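Local coordinates for uncharacterized protein conserved in bacteria (Streptococcus suis, PDB 4FZQ) that is a surface antigen that mediates attachment of the bacterium to host cells, represented here by its G5 domain, at residues A[24-27]-A[31-34]; A[46-49]-A[54-57]. The protein carries 1 engineered substitution. All blocks are in the same frame, centred on the assembly; numbering follows the deposited sequence.

From the N terminus, strand 4-13 builds one edge of a three-stranded antiparallel sheet, and the chain then runs on to a second, mixed sheet through strand 18-22. Contact 1 (24-27 with 31-34) closes the connection after that strand, folding the loop back against the start of strand 31-35. The chain returns to the first sheet as strand 41-50, where contact 2 (46-49 with 54-57) closes the hairpin into strand 55-66; strand 71-75 then completes the mixed sheet. The two contacts are in series, neither nested nor crossed. They sit on opposite sides of the chain's centre, about 52 Å apart between centres, contact 1 laying a loop on the mixed sheet, contact 2 lying within the antiparallel one.

Contact 1 of 2, residues A[24-27]-A[31-34]; sequences ASLP and SYLL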
loop_
_atom_site.group_PDB
_atom_site.type_symbol
_atom_site.label_atom_id
_atom_site.label_comp_id
_atom_site.label_asym_id
_atom_site.label_seq_id
_atom_site.Cartn_x
_atom_site.Cartn_y
_atom_site.Cartn_z
ATOM N N ALA A 24 30.157 -13.168 0.579
ATOM C CA ALA A 24 31.010 -13.663 -0.496
ATOM C C ALA A 24 31.008 -15.192 -0.609
ATOM O O ALA A 24 31.348 -15.749 -1.653
ATOM C CB ALA A 24 32.429 -13.148 -0.306
ATOM N N SER A 25 30.607 -15.865 0.463
ATOM C CA SER A 25 30.559 -17.325 0.489
ATOM C C SER A 25 29.504 -17.905 -0.452
ATOM O O SER A 25 29.719 -18.938 -1.082
ATOM C CB SER A 25 30.267 -17.797 1.910
ATOM O OG SER A 25 31.089 -17.113 2.841
ATOM N N LEU A 26 28.361 -17.240 -0.540
ATOM C CA LEU A 26 27.276 -17.712 -1.389
ATOM C C LEU A 26 27.578 -17.574 -2.872
ATOM O O LEU A 26 28.333 -16.698 -3.287
ATOM C CB LEU A 26 25.995 -16.930 -1.094
ATOM C CG LEU A 26 25.468 -16.864 0.338
ATOM C CD1 LEU A 26 24.311 -15.880 0.381
ATOM C CD2 LEU A 26 25.028 -18.239 0.805
ATOM N N PRO A 27 26.995 -18.455 -3.692
ATOM C CA PRO A 27 27.202 -18.406 -5.139
ATOM C C PRO A 27 26.637 -17.098 -5.697
ATOM O O PRO A 27 26.392 -16.157 -4.947
ATOM C CB PRO A 27 26.441 -19.628 -5.628
ATOM C CG PRO A 27 26.658 -20.600 -4.516
ATOM C CD PRO A 27 26.414 -19.748 -3.294
ATOM N N SER A 31 20.743 -17.153 -2.256
ATOM C CA SER A 31 20.408 -16.221 -1.190
ATOM C C SER A 31 19.398 -16.846 -0.244
ATOM O O SER A 31 18.529 -17.601 -0.665
ATOM C CB SER A 31 19.820 -14.937 -1.766
ATOM O OG SER A 31 18.518 -15.175 -2.257
ATOM N N TYR A 32 19.520 -16.521 1.035
ATOM C CA TYR A 32 18.622 -17.036 2.061
ATOM C C TYR A 32 18.341 -15.911 3.054
ATOM O O TYR A 32 19.043 -14.899 3.063
ATOM C CB TYR A 32 19.285 -18.205 2.794
ATOM C CG TYR A 32 20.600 -17.826 3.437
ATOM C CD1 TYR A 32 21.726 -17.569 2.661
ATOM C CD2 TYR A 32 20.702 -17.662 4.815
ATOM C CE1 TYR A 32 22.926 -17.152 3.243
ATOM C CE2 TYR A 32 21.893 -17.242 5.406
ATOM C CZ TYR A 32 23.002 -16.987 4.613
ATOM O OH TYR A 32 24.184 -16.553 5.177
ATOM N N LEU A 33 17.320 -16.064 3.890
ATOM C CA LEU A 33 17.058 -15.022 4.863
ATOM C C LEU A 33 17.721 -15.409 6.168
ATOM O O LEU A 33 17.638 -16.553 6.596
ATOM C CB LEU A 33 15.553 -14.786 5.049
ATOM C CG LEU A 33 14.576 -15.862 5.519
ATOM C CD1 LEU A 33 14.913 -16.332 6.922
ATOM C CD2 LEU A 33 13.168 -15.265 5.494
ATOM N N LEU A 34 18.412 -14.453 6.777
ATOM C CA LEU A 34 19.108 -14.690 8.032
ATOM C C LEU A 34 18.103 -14.706 9.174
ATOM O O LEU A 34 18.273 -15.429 10.153
ATOM C CB LEU A 34 20.134 -13.592 8.281
ATOM C CG LEU A 34 21.553 -14.051 8.596
ATOM C CD1 LEU A 34 22.367 -12.846 9.044
ATOM C CD2 LEU A 34 21.534 -15.121 9.680
#
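Leu26 and Tyr32 make most of this contact, in which a loop residue rests its isobutyl group against the aromatic ring of a strand residue. The apolar meeting is forked. Leu26 CG lies in the plane of the ring at its edge, 3.9 Å from Tyr32 CE1, and the two methyls diverge from there to pass on either side of that plane. Leu26 CD2 comes within 3.4 Å of Tyr32 CE1, and Leu26 CD1 reaches the same Tyr32 CE1 at 3.4 Å, so one ring carbon sits in the cleft of the fork. Both methyls also touch the adjoining ring carbon, with Leu26 CD2 3.8 Å from Tyr32 CD1.

Torsions on both sides prepare this meeting. The tyrosine ring swings into the space between its own backbone N and carbonyl carbon (chi1 58°), which carries it from the strand toward the loop. Leu26 holds CG opposite its carbonyl carbon (chi1 -55°) and extends from a backbone that has opened out after the tight bend at Ala24 and Ser25.

Contact with the strand backbone is slight: Leu26 CD1 approaches Ser31 CA at 4.2 Å. The main chains themselves stay apart, Leu26 CA lying 7.0 Å from Ser31 CA, and they exchange no hydrogen bonds.

Polar anchoring comes from neighbours. Tyr32 is hydrogen-bonded through its backbone to Val74 on strand 71-75, the central strand of the mixed sheet, and its side chain touches Val74 too; in the loop, Ser25 OG bonds to Asp23 OD2.

The contact therefore joins a connecting loop to an outer strand of the mixed sheet at the domain surface. With only 110 Å² buried and no directional bond between the segments, it probably rests on dispersion and on partial removal of the leucine methyls and one side of the ring from water.

Contact 2 of 2, residues A[46-49]-A[54-57]; sequences YQDV and KVMA. Engineered in segment 54-57: Met56 (natural residue Val).
Strands 46-49 and 55-57 flank the turn of a β-hairpin, and at its turn end the pairing is distorted into a classic β-bulge. Val49 faces two residues, Met56 and Ala57. Met56 N donates to Val49 O at 2.8 Å, approaching almost in line with the carbonyl, while Val49 N donates to Ala57 O at 2.9 Å from a position tilted 20° out of that carbonyl's plane. Met56 takes up a near-helical backbone, the kink that inserts the extra residue, and the axes of the short segments pass 5.3 Å apart with their directions 111° from each other, well off antiparallel. CA-H···O contacts add to the pairing, including Asp48 CA to Ala57 O at 3.3 Å.

Met56 is an engineered residue, valine in the natural sequence; its chain bends at chi2 and chi3, so that the sulfur and terminal methyl turn off from strand 46-49. Asp48 is buried, and OD1 forms salt bridges with Arg8 and Lys6 of strand 4-13, tying the hairpin to that outer strand beside it. The two branches of Val55 cross the aspartate obliquely, against stem and carboxylate alike: Val55 CG1 lies 3.9 Å from both Asp48 CB and Asp48 CG, and Val55 CG2 4.0 Å from Asp48 OD1.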
loop_
_atom_site.group_PDB
_atom_site.type_symbol
_atom_site.label_atom_id
_atom_site.label_comp_id
_atom_site.label_asym_id
_atom_site.label_seq_id
_atom_site.Cartn_x
_atom_site.Cartn_y
_atom_site.Cartn_z
ATOM N N TYR A 46 -6.130 7.126 22.253
ATOM C CA TYR A 46 -7.141 8.138 21.987
ATOM C C TYR A 46 -8.075 8.280 23.156
ATOM O O TYR A 46 -8.121 7.421 24.042
ATOM C CB TYR A 46 -7.999 7.763 20.777
ATOM C CG TYR A 46 -7.273 7.725 19.458
ATOM C CD1 TYR A 46 -6.665 6.555 19.006
ATOM C CD2 TYR A 46 -7.195 8.864 18.660
ATOM C CE1 TYR A 46 -5.994 6.524 17.779
ATOM C CE2 TYR A 46 -6.534 8.845 17.446
ATOM C CZ TYR A 46 -5.936 7.672 17.007
ATOM O OH TYR A 46 -5.288 7.647 15.796
ATOM N N GLN A 47 -8.825 9.379 23.155
ATOM C CA GLN A 47 -9.826 9.590 24.188
ATOM C C GLN A 47 -11.119 9.995 23.507
ATOM O O GLN A 47 -11.157 10.957 22.743
ATOM C CB GLN A 47 -9.429 10.667 25.174
ATOM C CG GLN A 47 -10.317 10.607 26.387
ATOM C CD GLN A 47 -10.010 11.665 27.406
ATOM O OE1 GLN A 47 -10.294 11.490 28.588
ATOM N NE2 GLN A 47 -9.441 12.778 26.959
ATOM N N ASP A 48 -12.178 9.243 23.776
ATOM C CA ASP A 48 -13.469 9.516 23.172
ATOM C C ASP A 48 -14.423 10.140 24.166
ATOM O O ASP A 48 -14.331 9.881 25.368
ATOM C CB ASP A 48 -14.089 8.216 22.662
ATOM C CG ASP A 48 -13.291 7.582 21.540
ATOM O OD1 ASP A 48 -13.357 6.343 21.405
ATOM O OD2 ASP A 48 -12.615 8.311 20.788
ATOM N N VAL A 49 -15.326 10.975 23.665
ATOM C CA VAL A 49 -16.339 11.575 24.519
ATOM C C VAL A 49 -17.621 10.858 24.130
ATOM O O VAL A 49 -17.951 10.768 22.947
ATOM C CB VAL A 49 -16.552 13.080 24.251
ATOM C CG1 VAL A 49 -17.518 13.648 25.286
ATOM C CG2 VAL A 49 -15.262 13.809 24.306
ATOM N N LYS A 54 -23.038 7.426 22.224
ATOM C CA LYS A 54 -22.369 7.696 20.954
ATOM C C LYS A 54 -21.057 8.466 21.106
ATOM O O LYS A 54 -20.979 9.427 21.874
ATOM C CB LYS A 54 -23.299 8.497 20.040
ATOM C CG LYS A 54 -24.719 7.974 19.987
ATOM C CD LYS A 54 -24.756 6.511 19.563
ATOM C CE LYS A 54 -26.179 5.969 19.564
ATOM N NZ LYS A 54 -26.246 4.564 19.073
ATOM N N VAL A 55 -20.026 8.050 20.377
ATOM C CA VAL A 55 -18.754 8.764 20.427
ATOM C C VAL A 55 -18.983 10.077 19.690
ATOM O O VAL A 55 -19.143 10.083 18.479
ATOM C CB VAL A 55 -17.626 7.996 19.711
ATOM C CG1 VAL A 55 -16.396 8.890 19.579
ATOM C CG2 VAL A 55 -17.281 6.735 20.484
ATOM N N MET A 56 -19.003 11.184 20.417
ATOM C CA MET A 56 -19.249 12.475 19.795
ATOM C C MET A 56 -17.992 13.157 19.298
ATOM O O MET A 56 -18.063 14.110 18.520
ATOM C CB MET A 56 -19.954 13.408 20.779
ATOM C CG MET A 56 -21.282 12.878 21.317
ATOM S SD MET A 56 -22.449 12.307 20.036
ATOM C CE MET A 56 -22.491 13.744 18.907
ATOM N N ALA A 57 -16.842 12.677 19.757
ATOM C CA ALA A 57 -15.571 13.269 19.378
ATOM C C ALA A 57 -14.419 12.512 20.010
ATOM O O ALA A 57 -14.593 11.759 20.974
ATOM C CB ALA A 57 -15.529 14.736 19.815
#